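Local atomic coordinates of prokaryotic transcription elongation factor GreA/GreB (Nitrosomonas europaea, PDB entry 2PN0), a protein that probably binds RNA polymerase and acts in transcription as a GreA/GreB-type factor. Residues E20-T25 against L78-D83; E89-L94 against S99-L104; A95-A100 against D108-P113. All coordinates share one frame; numbering follows the deposited sequence.

Contact 1. Residues E20-T25 against L78-D83; sequences EILLET and LVYPKD
Leu22 reaches from the helix towards Pro81, and its methyl CD2 meets the CD corner of the proline ring. The CB of Leu22 points to the 78-83 segment but touches nothing there. CG lies anti to the backbone N (chi1 -180°), which carries the branch out from the helix. Leu22 CG itself stays 4.8 Å from Pro81 CD. The methyls make the contact. Leu22 CD2 sits 3.9 Å from Pro81 CD. At the edge of the Tyr80 ring and near its plane, Leu22 CD2 also comes to 4.4 Å from Tyr80 CD1. The other methyl, Leu22 CD1, lies 4.3 Å from Pro81 CG, more loosely. The join is small and apolar, with no hydrogen bond across it. Tyr80 has further ties to helix 13-25: its OH bonds to Asp15, Arg18 makes a cation-pi contact with the ring, and Leu19 touches the side chain. Pro81 also packs on Thr86 of the second subunit. The helix comes from the Rnk-type N-terminal part of the protein. It packs here on the turn after strand 77-79, in the C-terminal part, which is probably FKBP-like as in GreA/GreB.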
loop_
_atom_site.group_PDB
_atom_site.type_symbol
_atom_site.label_atom_id
_atom_site.label_comp_id
_atom_site.label_asym_id
_atom_site.label_seq_id
_atom_site.Cartn_x
_atom_site.Cartn_y
_atom_site.Cartn_z
ATOM N N GLU A 20 -13.555 10.456 -10.493
ATOM C CA GLU A 20 -13.210 11.765 -11.039
ATOM C C GLU A 20 -13.467 12.844 -9.991
ATOM O O GLU A 20 -12.635 13.737 -9.796
ATOM C CB GLU A 20 -13.971 12.067 -12.337
ATOM C CG GLU A 20 -13.781 13.503 -12.864
ATOM C CD GLU A 20 -12.379 13.793 -13.403
ATOM O OE1 GLU A 20 -11.599 12.838 -13.634
ATOM O OE2 GLU A 20 -12.047 14.993 -13.601
ATOM N N ILE A 21 -14.606 12.760 -9.301
ATOM C CA ILE A 21 -14.948 13.767 -8.285
ATOM C C ILE A 21 -13.974 13.644 -7.116
ATOM O O ILE A 21 -13.510 14.647 -6.559
ATOM C CB ILE A 21 -16.396 13.609 -7.788
ATOM C CG1 ILE A 21 -17.395 13.929 -8.922
ATOM C CG2 ILE A 21 -16.658 14.495 -6.513
ATOM C CD1 ILE A 21 -18.806 13.480 -8.632
ATOM N N LEU A 22 -13.644 12.414 -6.756
ATOM C CA LEU A 22 -12.658 12.215 -5.686
ATOM C C LEU A 22 -11.342 12.908 -6.021
ATOM O O LEU A 22 -10.741 13.589 -5.175
ATOM C CB LEU A 22 -12.438 10.714 -5.421
ATOM C CG LEU A 22 -11.434 10.382 -4.321
ATOM C CD1 LEU A 22 -11.791 10.969 -2.932
ATOM C CD2 LEU A 22 -11.165 8.862 -4.264
ATOM N N LEU A 23 -10.854 12.713 -7.245
ATOM C CA LEU A 23 -9.538 13.197 -7.608
ATOM C C LEU A 23 -9.550 14.735 -7.727
ATOM O O LEU A 23 -8.538 15.384 -7.448
ATOM C CB LEU A 23 -9.119 12.556 -8.929
ATOM C CG LEU A 23 -8.802 11.067 -8.803
ATOM C CD1 LEU A 23 -8.635 10.501 -10.225
ATOM C CD2 LEU A 23 -7.535 10.870 -7.982
ATOM N N GLU A 24 -10.686 15.287 -8.169
ATOM C CA GLU A 24 -10.908 16.730 -8.247
ATOM C C GLU A 24 -10.930 17.332 -6.843
ATOM O O GLU A 24 -10.415 18.425 -6.608
ATOM C CB GLU A 24 -12.243 17.014 -8.940
ATOM C CG GLU A 24 -12.193 16.827 -10.452
ATOM C CD GLU A 24 -13.531 17.013 -11.149
ATOM O OE1 GLU A 24 -14.517 17.435 -10.492
ATOM O OE2 GLU A 24 -13.591 16.736 -12.374
ATOM N N THR A 25 -11.559 16.617 -5.910
ATOM C CA THR A 25 -11.683 17.133 -4.547
ATOM C C THR A 25 -10.310 17.200 -3.876
ATOM O O THR A 25 -10.001 18.177 -3.165
ATOM C CB THR A 25 -12.673 16.300 -3.710
ATOM O OG1 THR A 25 -13.969 16.334 -4.337
ATOM C CG2 THR A 25 -12.788 16.868 -2.291
ATOM N N LEU A 78 -11.140 -3.519 -2.205
ATOM C CA LEU A 78 -10.732 -2.225 -2.753
ATOM C C LEU A 78 -11.851 -1.241 -2.491
ATOM O O LEU A 78 -12.974 -1.445 -2.956
ATOM C CB LEU A 78 -10.541 -2.373 -4.267
ATOM C CG LEU A 78 -10.167 -1.109 -5.017
ATOM C CD1 LEU A 78 -8.834 -0.469 -4.475
ATOM C CD2 LEU A 78 -10.141 -1.381 -6.534
ATOM N N VAL A 79 -11.570 -0.194 -1.733
ATOM C CA VAL A 79 -12.652 0.709 -1.317
ATOM C C VAL A 79 -12.322 2.176 -1.546
ATOM O O VAL A 79 -11.154 2.565 -1.719
ATOM C CB VAL A 79 -12.976 0.528 0.197
ATOM C CG1 VAL A 79 -13.517 -0.885 0.462
ATOM C CG2 VAL A 79 -11.711 0.822 1.016
ATOM N N TYR A 80 -13.380 3.011 -1.516
ATOM C CA TYR A 80 -13.192 4.453 -1.417
ATOM C C TYR A 80 -12.669 4.825 -0.026
ATOM O O TYR A 80 -12.820 4.026 0.892
ATOM C CB TYR A 80 -14.521 5.156 -1.689
ATOM C CG TYR A 80 -14.934 5.051 -3.143
ATOM C CD1 TYR A 80 -14.350 5.871 -4.119
ATOM C CD2 TYR A 80 -15.894 4.129 -3.547
ATOM C CE1 TYR A 80 -14.732 5.772 -5.472
ATOM C CE2 TYR A 80 -16.266 4.018 -4.885
ATOM C CZ TYR A 80 -15.689 4.850 -5.834
ATOM O OH TYR A 80 -16.073 4.767 -7.161
ATOM N N PRO A 81 -12.005 5.992 0.106
ATOM C CA PRO A 81 -11.461 6.394 1.419
ATOM C C PRO A 81 -12.453 6.264 2.590
ATOM O O PRO A 81 -12.048 5.804 3.662
ATOM C CB PRO A 81 -11.009 7.832 1.186
ATOM C CG PRO A 81 -10.551 7.813 -0.240
ATOM C CD PRO A 81 -11.617 6.958 -0.942
ATOM N N LYS A 82 -13.733 6.607 2.372
ATOM C CA LYS A 82 -14.759 6.522 3.436
ATOM C C LYS A 82 -14.836 5.131 4.096
ATOM O O LYS A 82 -15.255 5.016 5.255
ATOM C CB LYS A 82 -16.135 6.933 2.904
ATOM C CG LYS A 82 -16.679 6.058 1.804
ATOM C CD LYS A 82 -17.939 6.678 1.184
ATOM C CE LYS A 82 -18.180 6.164 -0.230
ATOM N NZ LYS A 82 -18.397 4.699 -0.315
ATOM N N ASP A 83 -14.407 4.087 3.378
ATOM C CA ASP A 83 -14.664 2.724 3.833
ATOM C C ASP A 83 -13.480 1.920 4.337
ATOM O O ASP A 83 -13.629 0.730 4.674
ATOM C CB ASP A 83 -15.418 1.961 2.758
ATOM C CG ASP A 83 -16.799 2.508 2.546
ATOM O OD1 ASP A 83 -17.495 2.767 3.571
ATOM O OD2 ASP A 83 -17.207 2.667 1.379
#

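Contact 2. Residues E89-L94 against S99-L104; sequences EKISIL and SALLGL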
loop_
_atom_site.group_PDB
_atom_site.type_symbol
_atom_site.label_atom_id
_atom_site.label_comp_id
_atom_site.label_asym_id
_atom_site.label_seq_id
_atom_site.Cartn_x
_atom_site.Cartn_y
_atom_site.Cartn_z
ATOM N N GLU A 89 -7.904 -5.487 6.148
ATOM C CA GLU A 89 -8.505 -6.184 5.014
ATOM C C GLU A 89 -9.132 -5.242 3.963
ATOM O O GLU A 89 -9.539 -5.708 2.882
ATOM C CB GLU A 89 -9.567 -7.185 5.487
ATOM C CG GLU A 89 -10.009 -8.180 4.398
ATOM C CD GLU A 89 -11.099 -7.630 3.453
ATOM O OE1 GLU A 89 -11.891 -6.762 3.902
ATOM O OE2 GLU A 89 -11.173 -8.072 2.274
ATOM N N LYS A 90 -9.255 -3.949 4.278
ATOM C CA LYS A 90 -9.660 -2.992 3.248
ATOM C C LYS A 90 -8.424 -2.306 2.727
ATOM O O LYS A 90 -7.410 -2.161 3.430
ATOM C CB LYS A 90 -10.578 -1.895 3.789
ATOM C CG LYS A 90 -11.617 -2.407 4.765
ATOM C CD LYS A 90 -12.786 -2.999 4.037
ATOM C CE LYS A 90 -14.044 -2.629 4.811
ATOM N NZ LYS A 90 -14.911 -3.812 4.958
ATOM N N ILE A 91 -8.532 -1.820 1.505
ATOM C CA ILE A 91 -7.446 -1.052 0.961
ATOM C C ILE A 91 -8.009 0.059 0.096
ATOM O O ILE A 91 -8.787 -0.188 -0.837
ATOM C CB ILE A 91 -6.385 -1.958 0.219
ATOM C CG1 ILE A 91 -5.106 -1.154 -0.078
ATOM C CG2 ILE A 91 -6.972 -2.655 -1.012
ATOM C CD1 ILE A 91 -3.932 -2.089 -0.450
ATOM N N SER A 92 -7.590 1.287 0.404
ATOM C CA SER A 92 -8.055 2.453 -0.375
ATOM C C SER A 92 -7.537 2.441 -1.818
ATOM O O SER A 92 -6.367 2.109 -2.067
ATOM C CB SER A 92 -7.634 3.773 0.311
ATOM O OG SER A 92 -7.999 4.921 -0.434
ATOM N N ILE A 93 -8.365 2.945 -2.723
ATOM C CA ILE A 93 -7.939 3.262 -4.082
ATOM C C ILE A 93 -6.776 4.259 -4.103
ATOM O O ILE A 93 -6.033 4.301 -5.084
ATOM C CB ILE A 93 -9.155 3.780 -4.922
ATOM C CG1 ILE A 93 -8.808 3.941 -6.404
ATOM C CG2 ILE A 93 -9.761 5.056 -4.307
ATOM C CD1 ILE A 93 -8.312 2.673 -7.115
ATOM N N LEU A 94 -6.601 5.028 -3.027
ATOM C CA LEU A 94 -5.477 6.037 -2.941
ATOM C C LEU A 94 -4.164 5.438 -2.440
ATOM O O LEU A 94 -3.123 6.083 -2.539
ATOM C CB LEU A 94 -5.844 7.241 -2.049
ATOM C CG LEU A 94 -7.178 7.908 -2.399
ATOM C CD1 LEU A 94 -7.292 9.138 -1.497
ATOM C CD2 LEU A 94 -7.212 8.309 -3.851
ATOM N N SER A 99 -4.200 1.510 -5.388
ATOM C CA SER A 99 -4.341 2.260 -6.653
ATOM C C SER A 99 -4.063 1.400 -7.877
ATOM O O SER A 99 -4.541 1.716 -8.953
ATOM C CB SER A 99 -3.441 3.529 -6.661
ATOM O OG SER A 99 -2.060 3.198 -6.469
ATOM N N ALA A 100 -3.255 0.353 -7.728
ATOM C CA ALA A 100 -2.937 -0.544 -8.863
ATOM C C ALA A 100 -3.943 -1.694 -9.011
ATOM O O ALA A 100 -3.932 -2.401 -10.038
ATOM C CB ALA A 100 -1.503 -1.138 -8.673
ATOM N N LEU A 101 -4.779 -1.934 -8.003
ATOM C CA LEU A 101 -5.674 -3.113 -8.083
ATOM C C LEU A 101 -6.817 -2.905 -9.075
ATOM O O LEU A 101 -7.281 -3.862 -9.682
ATOM C CB LEU A 101 -6.281 -3.490 -6.705
ATOM C CG LEU A 101 -5.346 -4.117 -5.682
ATOM C CD1 LEU A 101 -6.106 -4.347 -4.331
ATOM C CD2 LEU A 101 -4.739 -5.461 -6.192
ATOM N N LEU A 102 -7.278 -1.664 -9.200
ATOM C CA LEU A 102 -8.448 -1.351 -10.026
ATOM C C LEU A 102 -8.124 -1.796 -11.431
ATOM O O LEU A 102 -7.068 -1.488 -11.965
ATOM C CB LEU A 102 -8.699 0.153 -10.012
ATOM C CG LEU A 102 -9.945 0.599 -10.779
ATOM C CD1 LEU A 102 -11.204 0.052 -10.058
ATOM C CD2 LEU A 102 -9.907 2.139 -10.911
ATOM N N GLY A 103 -9.024 -2.555 -12.017
ATOM C CA GLY A 103 -8.854 -2.938 -13.415
ATOM C C GLY A 103 -8.061 -4.218 -13.642
ATOM O O GLY A 103 -8.061 -4.767 -14.774
ATOM N N LEU A 104 -7.408 -4.727 -12.601
ATOM C CA LEU A 104 -6.722 -6.018 -12.717
ATOM C C LEU A 104 -7.788 -7.132 -12.848
ATOM O O LEU A 104 -9.009 -6.883 -12.667
ATOM C CB LEU A 104 -5.839 -6.279 -11.503
ATOM C CG LEU A 104 -4.652 -5.327 -11.400
ATOM C CD1 LEU A 104 -3.772 -5.902 -10.249
ATOM C CD2 LEU A 104 -3.906 -5.249 -12.698
HETATM O O HOH W 1 -1.244 5.048 -4.517
#
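Ile91 lays its CG2 methyl against Leu101, 3.8 Å from CD1. The two side chains cross at about a right angle. With CG1 anti to the backbone N (chi1 -168°), CG2 is left as the branch that faces Leu101. Pro96 of the second subunit packs on Ile91 too. Ile93 works farther along the chain. Its CD1 meets Leu102 CB at 3.9 Å and Ser99 CA at 4.0 Å, and the Leu102 methyl CD2 is a little more distant. Leu19 of helix 13-25 touches both Ile93 and Leu102. The two segments are a strand and the short, weakly bonded helix that follows it, within what is probably an FKBP-like C-terminal domain, as in GreA/GreB. The chain must turn sharply between them, and the backbones come close. Ile93 O lies 3.1 Å from Ser99 CA. It makes no hydrogen bond to Ser99 N, because the angle is poor. A water supplies the polar tie instead: it donates to Leu94 O at 2.9 Å and accepts from Ser99 OG at 2.8 Å. Ser92 OG accepts from Leu94 N, an ST turn that fixes the strand end. After the helix, Leu101 to Leu104 form a type II beta turn. Gly103 has a positive phi of 89°, where a side chain would press on the carbonyl oxygen of Leu102.

Contact 3. Residues A95-A100 against D108-P113; sequences APVGSA and DEIEWP
Apolar contacts carry this pairing, and Val97 is at their centre. Both its methyls lie on the same side of the Trp112 indole, near its CE3-CZ3 end. Val97 CG1 lies 3.8 Å from CZ3 of Trp112, and Val97 CG2 lies 3.8 Å from CE3 of the same ring. CG2 also touches Trp112 CB. The two side chains cross at about a right angle, and CG1 comes in obliquely. Ile110 adds a weaker touch, its CD1 being 4.2 Å from Val97 CG1. Ile110 CD1 also lies in the plane of the indole, at its edge, 4.0 Å from CZ3 of Trp112. Trp112 has CG between the backbone N and the carbonyl carbon (chi1 63°), which brings the six-membered ring over towards Ile110. A serine in its place would probably leave both Val97 methyls without their aromatic cover and open a gap beside Ile110 CD1.

No hydrogen bond crosses; those within 95-100 shape its turn. Val97 has a positive phi of 78°. Gly98 N makes a weak 2.9 Å bond to Pro96 O, which fits a classic gamma turn centred on Val97. Ser99 N bonds to Ala95 O at 2.8 Å as the short helix begins.

Charged contacts belong to the strand alone: Glu109 pairs with Arg121 and Arg123, and Glu111 with Arg121. Strand 109-113 is an outer strand of the antiparallel sheet within this chain and bonds to strand 119-128. Phe74 touches Trp112, and Pro96 of the second subunit packs on Val97 and Trp112, so the partner chain closes over both the turn before helix 98-101 and the strand.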
loop_
_atom_site.group_PDB
_atom_site.type_symbol
_atom_site.label_atom_id
_atom_site.label_comp_id
_atom_site.label_asym_id
_atom_site.label_seq_id
_atom_site.Cartn_x
_atom_site.Cartn_y
_atom_site.Cartn_z
ATOM N N ALA A 95 -4.214 4.224 -1.899
ATOM C CA ALA A 95 -3.035 3.660 -1.216
ATOM C C ALA A 95 -2.115 2.917 -2.198
ATOM O O ALA A 95 -2.610 2.330 -3.187
ATOM C CB ALA A 95 -3.456 2.720 -0.093
ATOM N N PRO A 96 -0.798 2.865 -1.904
ATOM C CA PRO A 96 0.069 1.950 -2.634
ATOM C C PRO A 96 -0.592 0.553 -2.678
ATOM O O PRO A 96 -1.211 0.096 -1.677
ATOM C CB PRO A 96 1.343 1.912 -1.791
ATOM C CG PRO A 96 1.409 3.329 -1.201
ATOM C CD PRO A 96 -0.057 3.672 -0.910
ATOM N N VAL A 97 -0.472 -0.075 -3.831
ATOM C CA VAL A 97 -1.142 -1.378 -4.142
ATOM C C VAL A 97 -2.603 -1.181 -4.483
ATOM O O VAL A 97 -3.023 -1.571 -5.581
ATOM C CB VAL A 97 -0.951 -2.513 -3.092
ATOM C CG1 VAL A 97 -1.658 -3.794 -3.594
ATOM C CG2 VAL A 97 0.538 -2.808 -2.912
ATOM N N GLY A 98 -3.356 -0.563 -3.556
ATOM C CA GLY A 98 -4.776 -0.246 -3.776
ATOM C C GLY A 98 -4.976 0.461 -5.126
ATOM O O GLY A 98 -5.832 0.053 -5.950
ATOM N N SER A 99 -4.200 1.510 -5.388
ATOM C CA SER A 99 -4.341 2.260 -6.653
ATOM C C SER A 99 -4.063 1.400 -7.877
ATOM O O SER A 99 -4.541 1.716 -8.953
ATOM C CB SER A 99 -3.441 3.529 -6.661
ATOM O OG SER A 99 -2.060 3.198 -6.469
ATOM N N ALA A 100 -3.255 0.353 -7.728
ATOM C CA ALA A 100 -2.937 -0.544 -8.863
ATOM C C ALA A 100 -3.943 -1.694 -9.011
ATOM O O ALA A 100 -3.932 -2.401 -10.038
ATOM C CB ALA A 100 -1.503 -1.138 -8.673
ATOM N N ASP A 108 -4.178 -12.534 -12.469
ATOM C CA ASP A 108 -3.095 -11.563 -12.584
ATOM C C ASP A 108 -2.188 -11.685 -11.376
ATOM O O ASP A 108 -2.642 -12.037 -10.273
ATOM C CB ASP A 108 -3.603 -10.119 -12.671
ATOM C CG ASP A 108 -4.118 -9.762 -14.036
ATOM O OD1 ASP A 108 -3.953 -10.588 -14.975
ATOM O OD2 ASP A 108 -4.723 -8.665 -14.163
ATOM N N GLU A 109 -0.905 -11.455 -11.589
ATOM C CA GLU A 109 0.050 -11.477 -10.470
ATOM C C GLU A 109 0.628 -10.081 -10.199
ATOM O O GLU A 109 0.898 -9.303 -11.129
ATOM C CB GLU A 109 1.156 -12.525 -10.751
ATOM C CG GLU A 109 0.570 -13.959 -10.682
ATOM C CD GLU A 109 1.530 -15.091 -11.105
ATOM O OE1 GLU A 109 2.619 -14.832 -11.663
ATOM O OE2 GLU A 109 1.155 -16.253 -10.821
ATOM N N ILE A 110 0.801 -9.749 -8.923
ATOM C CA ILE A 110 1.466 -8.487 -8.594
ATOM C C ILE A 110 2.342 -8.796 -7.415
ATOM O O ILE A 110 2.254 -9.888 -6.833
ATOM C CB ILE A 110 0.480 -7.319 -8.256
ATOM C CG1 ILE A 110 -0.518 -7.723 -7.181
ATOM C CG2 ILE A 110 -0.210 -6.805 -9.542
ATOM C CD1 ILE A 110 -1.428 -6.464 -6.772
ATOM N N GLU A 111 3.182 -7.845 -7.058
ATOM C CA GLU A 111 4.076 -8.061 -5.941
ATOM C C GLU A 111 4.320 -6.743 -5.196
ATOM O O GLU A 111 4.191 -5.638 -5.768
ATOM C CB GLU A 111 5.399 -8.715 -6.419
ATOM C CG GLU A 111 6.237 -7.826 -7.281
ATOM C CD GLU A 111 7.424 -8.560 -7.904
ATOM O OE1 GLU A 111 7.375 -9.809 -8.138
ATOM O OE2 GLU A 111 8.381 -7.843 -8.175
ATOM N N TRP A 112 4.664 -6.856 -3.924
ATOM C CA TRP A 112 4.981 -5.663 -3.165
ATOM C C TRP A 112 5.995 -6.023 -2.105
ATOM O O TRP A 112 6.304 -7.221 -1.911
ATOM C CB TRP A 112 3.729 -4.972 -2.632
ATOM C CG TRP A 112 2.875 -5.747 -1.656
ATOM C CD1 TRP A 112 3.123 -5.940 -0.298
ATOM C CD2 TRP A 112 1.632 -6.409 -1.937
ATOM N NE1 TRP A 112 2.081 -6.687 0.258
ATOM C CE2 TRP A 112 1.160 -6.961 -0.717
ATOM C CE3 TRP A 112 0.849 -6.560 -3.098
ATOM C CZ2 TRP A 112 -0.072 -7.689 -0.621
ATOM C CZ3 TRP A 112 -0.412 -7.283 -2.997
ATOM C CH2 TRP A 112 -0.841 -7.808 -1.769
ATOM N N PRO A 113 6.558 -5.004 -1.443
ATOM C CA PRO A 113 7.666 -5.341 -0.545
ATOM C C PRO A 113 7.357 -6.272 0.660
ATOM O O PRO A 113 6.281 -6.173 1.276
ATOM C CB PRO A 113 8.121 -3.969 -0.024
ATOM C CG PRO A 113 7.688 -3.020 -1.093
ATOM C CD PRO A 113 6.323 -3.546 -1.508
#

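The three contacts follow one another from the N-terminal helix to the antiparallel sheet. Centres of contacts 1 and 2 are about 11 Å apart, those of contacts 2 and 3 about 8 Å, and those of contacts 1 and 3 about 18 Å. Contacts 1 and 2 share a two-stranded parallel sheet: Val79 N lies 2.9 Å from Ile91 O, a probable hydrogen bond. Contacts 2 and 3 share Ser99 and Ala100 of helix 98-101. Leu101 CD2 packs 3.5 Å from Ile110 CD1, which joins their apolar cores. The centre of contact 2 is about 2 Å from the centre of the chain. All three touch the second subunit.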